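Local coordinates for phosphatidylinositol transfer protein SFH5 (PDB 6W32) that binds and transfers phosphatidylinositol, helps regulate plasma-membrane phosphatidylinositol 4,5-bisphosphate, and carries heme b, possibly for responses to organic oxidants, at residues N176-Q181 against Y212-Y217; N100-A105 against L161-L166. One frame throughout, in Å; residues are numbered along the deposited sequence.

Contact 1 (N176-Q181 against Y212-Y217); sequences NNYMTQ and YPELLY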
# COMPACT_ATOMS: atom_id res chain seq x y z
N ASN A 176 12.45 -1.89 -7.04
CA ASN A 176 11.85 -1.77 -5.72
C ASN A 176 10.93 -0.56 -5.59
O ASN A 176 10.88 0.08 -4.54
CB ASN A 176 12.91 -1.72 -4.62
CG ASN A 176 12.36 -2.12 -3.28
OD1 ASN A 176 11.65 -3.14 -3.18
ND2 ASN A 176 12.62 -1.30 -2.25
N ASN A 177 10.20 -0.22 -6.66
CA ASN A 177 9.22 0.86 -6.59
C ASN A 177 7.79 0.34 -6.61
O ASN A 177 6.87 1.08 -6.99
CB ASN A 177 9.43 1.87 -7.72
CG ASN A 177 9.55 1.21 -9.07
OD1 ASN A 177 9.59 -0.01 -9.16
ND2 ASN A 177 9.65 2.01 -10.13
N TYR A 178 7.56 -0.91 -6.24
CA TYR A 178 6.23 -1.44 -6.04
C TYR A 178 6.30 -2.43 -4.90
O TYR A 178 7.39 -2.85 -4.49
CB TYR A 178 5.67 -2.16 -7.27
CG TYR A 178 5.30 -1.31 -8.47
CD1 TYR A 178 6.26 -0.78 -9.29
CD2 TYR A 178 3.96 -1.12 -8.81
CE1 TYR A 178 5.90 -0.05 -10.40
CE2 TYR A 178 3.61 -0.38 -9.92
CZ TYR A 178 4.58 0.15 -10.70
OH TYR A 178 4.24 0.90 -11.81
N MET A 179 5.14 -2.86 -4.42
CA MET A 179 5.01 -3.71 -3.24
C MET A 179 4.36 -5.03 -3.64
O MET A 179 3.73 -5.14 -4.69
CB MET A 179 4.16 -3.00 -2.19
CG MET A 179 4.11 -3.58 -0.78
SD MET A 179 3.29 -2.36 0.28
CE MET A 179 1.95 -2.02 -0.85
N THR A 180 4.51 -6.03 -2.79
CA THR A 180 3.79 -7.28 -2.95
C THR A 180 3.06 -7.56 -1.64
O THR A 180 3.47 -7.09 -0.58
CB THR A 180 4.74 -8.40 -3.37
OG1 THR A 180 5.24 -8.08 -4.68
CG2 THR A 180 4.04 -9.75 -3.40
N GLN A 181 1.94 -8.28 -1.73
CA GLN A 181 1.09 -8.47 -0.58
C GLN A 181 0.60 -9.90 -0.55
O GLN A 181 0.30 -10.46 -1.60
CB GLN A 181 -0.10 -7.50 -0.61
CG GLN A 181 0.33 -6.04 -0.44
CD GLN A 181 -0.78 -5.04 -0.73
OE1 GLN A 181 -0.52 -3.95 -1.24
NE2 GLN A 181 -2.00 -5.40 -0.38
N TYR A 212 -4.19 4.71 -3.49
CA TYR A 212 -2.85 4.19 -3.56
C TYR A 212 -2.56 3.57 -4.94
O TYR A 212 -1.95 2.49 -4.97
CB TYR A 212 -2.63 3.16 -2.45
CG TYR A 212 -2.53 3.72 -1.07
CD1 TYR A 212 -1.30 3.88 -0.47
CD2 TYR A 212 -3.67 4.04 -0.34
CE1 TYR A 212 -1.18 4.37 0.82
CE2 TYR A 212 -3.56 4.55 0.98
CZ TYR A 212 -2.31 4.70 1.54
OH TYR A 212 -2.17 5.16 2.82
N PRO A 213 -2.86 4.19 -6.08
CA PRO A 213 -2.71 3.49 -7.33
C PRO A 213 -1.23 3.31 -7.66
O PRO A 213 -0.36 4.02 -7.18
CB PRO A 213 -3.36 4.43 -8.30
CG PRO A 213 -3.03 5.76 -7.80
CD PRO A 213 -2.74 5.62 -6.31
N GLU A 214 -0.96 2.35 -8.55
CA GLU A 214 0.38 2.15 -9.08
C GLU A 214 1.41 1.87 -7.99
O GLU A 214 2.57 2.26 -8.10
CB GLU A 214 0.86 3.32 -9.93
CG GLU A 214 0.26 3.35 -11.34
CD GLU A 214 0.51 2.07 -12.18
OE1 GLU A 214 1.69 1.61 -12.23
OE2 GLU A 214 -0.46 1.55 -12.80
N LEU A 215 0.98 1.14 -6.95
CA LEU A 215 1.90 0.67 -5.92
C LEU A 215 1.91 -0.83 -5.71
O LEU A 215 2.80 -1.33 -5.02
CB LEU A 215 1.60 1.35 -4.57
CG LEU A 215 1.91 2.84 -4.64
CD1 LEU A 215 1.11 3.62 -3.60
CD2 LEU A 215 3.41 3.14 -4.53
N LEU A 216 0.96 -1.58 -6.27
CA LEU A 216 0.96 -3.03 -6.12
C LEU A 216 1.60 -3.66 -7.34
O LEU A 216 1.30 -3.26 -8.47
CB LEU A 216 -0.46 -3.56 -5.97
CG LEU A 216 -0.70 -4.98 -5.52
CD1 LEU A 216 -0.29 -5.12 -4.12
CD2 LEU A 216 -2.17 -5.36 -5.66
N TYR A 217 2.49 -4.63 -7.13
CA TYR A 217 3.00 -5.46 -8.24
C TYR A 217 2.25 -6.77 -8.33
O TYR A 217 1.65 -7.05 -9.35
CB TYR A 217 4.50 -5.75 -8.15
CG TYR A 217 4.99 -6.58 -9.33
CD1 TYR A 217 5.04 -6.04 -10.62
CD2 TYR A 217 5.38 -7.90 -9.16
CE1 TYR A 217 5.47 -6.82 -11.72
CE2 TYR A 217 5.80 -8.66 -10.23
CZ TYR A 217 5.85 -8.12 -11.51
OH TYR A 217 6.29 -8.91 -12.57

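Contact 2 (N100-A105 against L161-L166); sequences NPLSCA and LMEKGL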
# COMPACT_ATOMS: atom_id res chain seq x y z
N ASN A 100 -5.46 10.70 8.38
CA ASN A 100 -4.01 10.89 8.53
C ASN A 100 -3.26 9.58 8.31
O ASN A 100 -2.97 8.85 9.27
CB ASN A 100 -3.70 11.49 9.90
CG ASN A 100 -2.39 12.22 9.94
OD1 ASN A 100 -1.47 11.93 9.17
ND2 ASN A 100 -2.30 13.20 10.84
N PRO A 101 -2.91 9.23 7.07
CA PRO A 101 -2.27 7.91 6.87
C PRO A 101 -0.95 7.79 7.61
O PRO A 101 -0.69 6.76 8.23
CB PRO A 101 -2.09 7.79 5.35
CG PRO A 101 -2.58 9.11 4.77
CD PRO A 101 -2.80 10.10 5.89
N LEU A 102 -0.11 8.83 7.58
CA LEU A 102 1.16 8.75 8.31
C LEU A 102 0.92 8.43 9.77
O LEU A 102 1.66 7.64 10.37
CB LEU A 102 1.93 10.06 8.20
CG LEU A 102 2.78 10.29 6.96
CD1 LEU A 102 3.82 11.37 7.24
CD2 LEU A 102 3.42 8.99 6.52
N SER A 103 -0.13 9.02 10.35
CA SER A 103 -0.37 8.87 11.78
C SER A 103 -0.92 7.49 12.12
O SER A 103 -0.56 6.93 13.15
CB SER A 103 -1.32 9.97 12.28
OG SER A 103 -2.11 9.49 13.35
N CYS A 104 -1.78 6.93 11.25
CA CYS A 104 -2.19 5.53 11.39
C CYS A 104 -1.02 4.56 11.58
O CYS A 104 -1.15 3.58 12.32
CB CYS A 104 -2.98 5.12 10.16
SG CYS A 104 -4.63 5.75 10.13
N ALA A 105 0.11 4.79 10.91
CA ALA A 105 1.23 3.87 11.05
C ALA A 105 2.10 4.15 12.27
O ALA A 105 2.48 3.21 12.97
CB ALA A 105 2.12 3.90 9.80
N LEU A 161 -0.57 -0.46 8.17
CA LEU A 161 0.35 -1.43 7.59
C LEU A 161 0.71 -1.03 6.16
O LEU A 161 1.88 -1.11 5.77
CB LEU A 161 -0.26 -2.83 7.67
CG LEU A 161 0.59 -4.06 7.35
CD1 LEU A 161 1.80 -4.08 8.22
CD2 LEU A 161 -0.23 -5.35 7.52
N MET A 162 -0.25 -0.55 5.38
CA MET A 162 0.06 -0.08 4.04
C MET A 162 1.18 0.94 4.05
O MET A 162 2.15 0.82 3.30
CB MET A 162 -1.16 0.50 3.37
CG MET A 162 -0.87 0.98 1.95
SD MET A 162 -0.37 -0.34 0.78
CE MET A 162 -0.17 0.60 -0.74
N GLU A 163 1.08 1.95 4.89
CA GLU A 163 2.09 3.00 4.89
C GLU A 163 3.45 2.49 5.35
O GLU A 163 4.47 2.83 4.74
CB GLU A 163 1.60 4.17 5.73
CG GLU A 163 0.48 4.93 5.07
CD GLU A 163 0.99 5.95 4.05
OE1 GLU A 163 2.21 6.22 4.04
OE2 GLU A 163 0.17 6.52 3.30
N LYS A 164 3.50 1.67 6.40
CA LYS A 164 4.76 1.08 6.83
C LYS A 164 5.42 0.28 5.71
O LYS A 164 6.65 0.26 5.57
CB LYS A 164 4.54 0.18 8.05
CG LYS A 164 4.46 0.88 9.42
CD LYS A 164 4.50 -0.14 10.57
CE LYS A 164 3.49 0.16 11.68
NZ LYS A 164 2.40 -0.90 11.73
N GLY A 165 4.61 -0.39 4.88
CA GLY A 165 5.18 -1.14 3.77
C GLY A 165 5.96 -0.23 2.83
O GLY A 165 7.10 -0.53 2.47
N LEU A 166 5.36 0.91 2.47
CA LEU A 166 5.99 1.82 1.53
C LEU A 166 7.17 2.54 2.13
O LEU A 166 7.94 3.15 1.37
CB LEU A 166 5.00 2.85 1.01
CG LEU A 166 3.59 2.40 0.65
CD1 LEU A 166 2.69 3.59 0.44
CD2 LEU A 166 3.65 1.57 -0.59

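Contact 1 (N176-Q181 against Y212-Y217)
Met179 and Leu216 pair as neighbours on parallel strands, and the backbone of Met179 is gripped at both ends: its N donates to Leu215 O at 2.9 Å, and its O accepts from Tyr217 N at 2.8 Å. This is where the two strands first come together; the touching parts run 58° apart, and their backbones separate ahead of Tyr178 and Leu215.

Tyr178, one residue ahead of the pairing, carries most of the side-chain contact. Its CG stands anti to the carbonyl carbon (chi1 -71°), and the ring lies obliquely against the carbonyl oxygens of Glu214 and Leu216, with CD2 3.4 Å from Leu216 O. The phenol points the same way as the Glu214 side chain beside it, and OH donates to Glu214 OE1 at 2.7 Å, nearly in line with the C-O bond; ring and carboxylate planes stand 88° apart. Lys73 makes a cation-pi contact with the same ring and bonds Glu214 O. At the base of the tyrosine, Tyr178 CB packs on Tyr217 CB at 3.9 Å. Further along, Leu216 CD1 meets the end of Gln181, the two side chains crossing at about a right angle. The Gln181 side chain also lies about 4 Å from the bound heme.

Strand 179-184, helix 195-211 and strand 216-222 form a beta-alpha-beta crossover, part of the mixed sheet of the CRAL-TRIO (Sec14-like) fold.

Contact 2 (N100-A105 against L161-L166)
Glu163 reaches from helix 161-166 toward helix 101-105 and lies alongside Pro101, the two side chains pointing the same way. The short helical segments are nearly perpendicular, with a crossing angle of -92° and their axes 8.2 Å apart at closest approach. The glutamate bends at chi2 (-83°), which turns CD out of line with the first part of the chain. Its CG rests near both Pro101 CB and Pro101 O, and its OE2 comes to 3.3 Å from Pro101 CB. The other oxygen, OE1, approaches the methyl CD2 of Leu102 at 3.9 Å; here the leucine and glutamate side chains cross at about a right angle. Leu102 starts out away from helix 161-166, and only the end of its side chain returns to the contact.

One turn further along helix 101-105, Ala105 faces the other helix directly. Its CB touches both Lys164 CG at 3.8 Å and Glu163 CB at 4.1 Å. Lys164 then bends at chi3 (-137°), and its CE lies 3.5 Å from Ala105 O.

No hydrogen bond joins the two segments, so their meeting rests on van der Waals packing, although a buried carboxylate lies in it. That carboxylate is satisfied from outside: Glu163 OE2 forms a salt bridge with Arg96 and a hydrogen bond with Tyr212 OH. The nearby arginine would be expected to stabilise the ionised form of Glu163. Across the contact itself the carboxylate oxygens, like the aliphatic stem behind them, only pack against carbon atoms of Pro101 and Leu102, while their polar bonding goes to partners beyond the two helical segments.

Overall arrangement
The centres of the two contacts are 14 Å apart, and they come in series along the chain: contact 2 closes at helix 151-166 before contact 1 opens at strand 179-184, the next element. They touch directly. Tyr212, just past the end of helix 195-211, is the residue of contact 1 that reaches Glu163 and Pro101 of contact 2, while Met179 CE lies against Met162 SD. Helix 151-166 thus lies between helix 101-106 and the sheet, touching the first through Glu163 and Lys164 and the second through Met162. Heme is bound beside Gln181 of strand 179-184, and Arg158 of helix 151-166 also binds it.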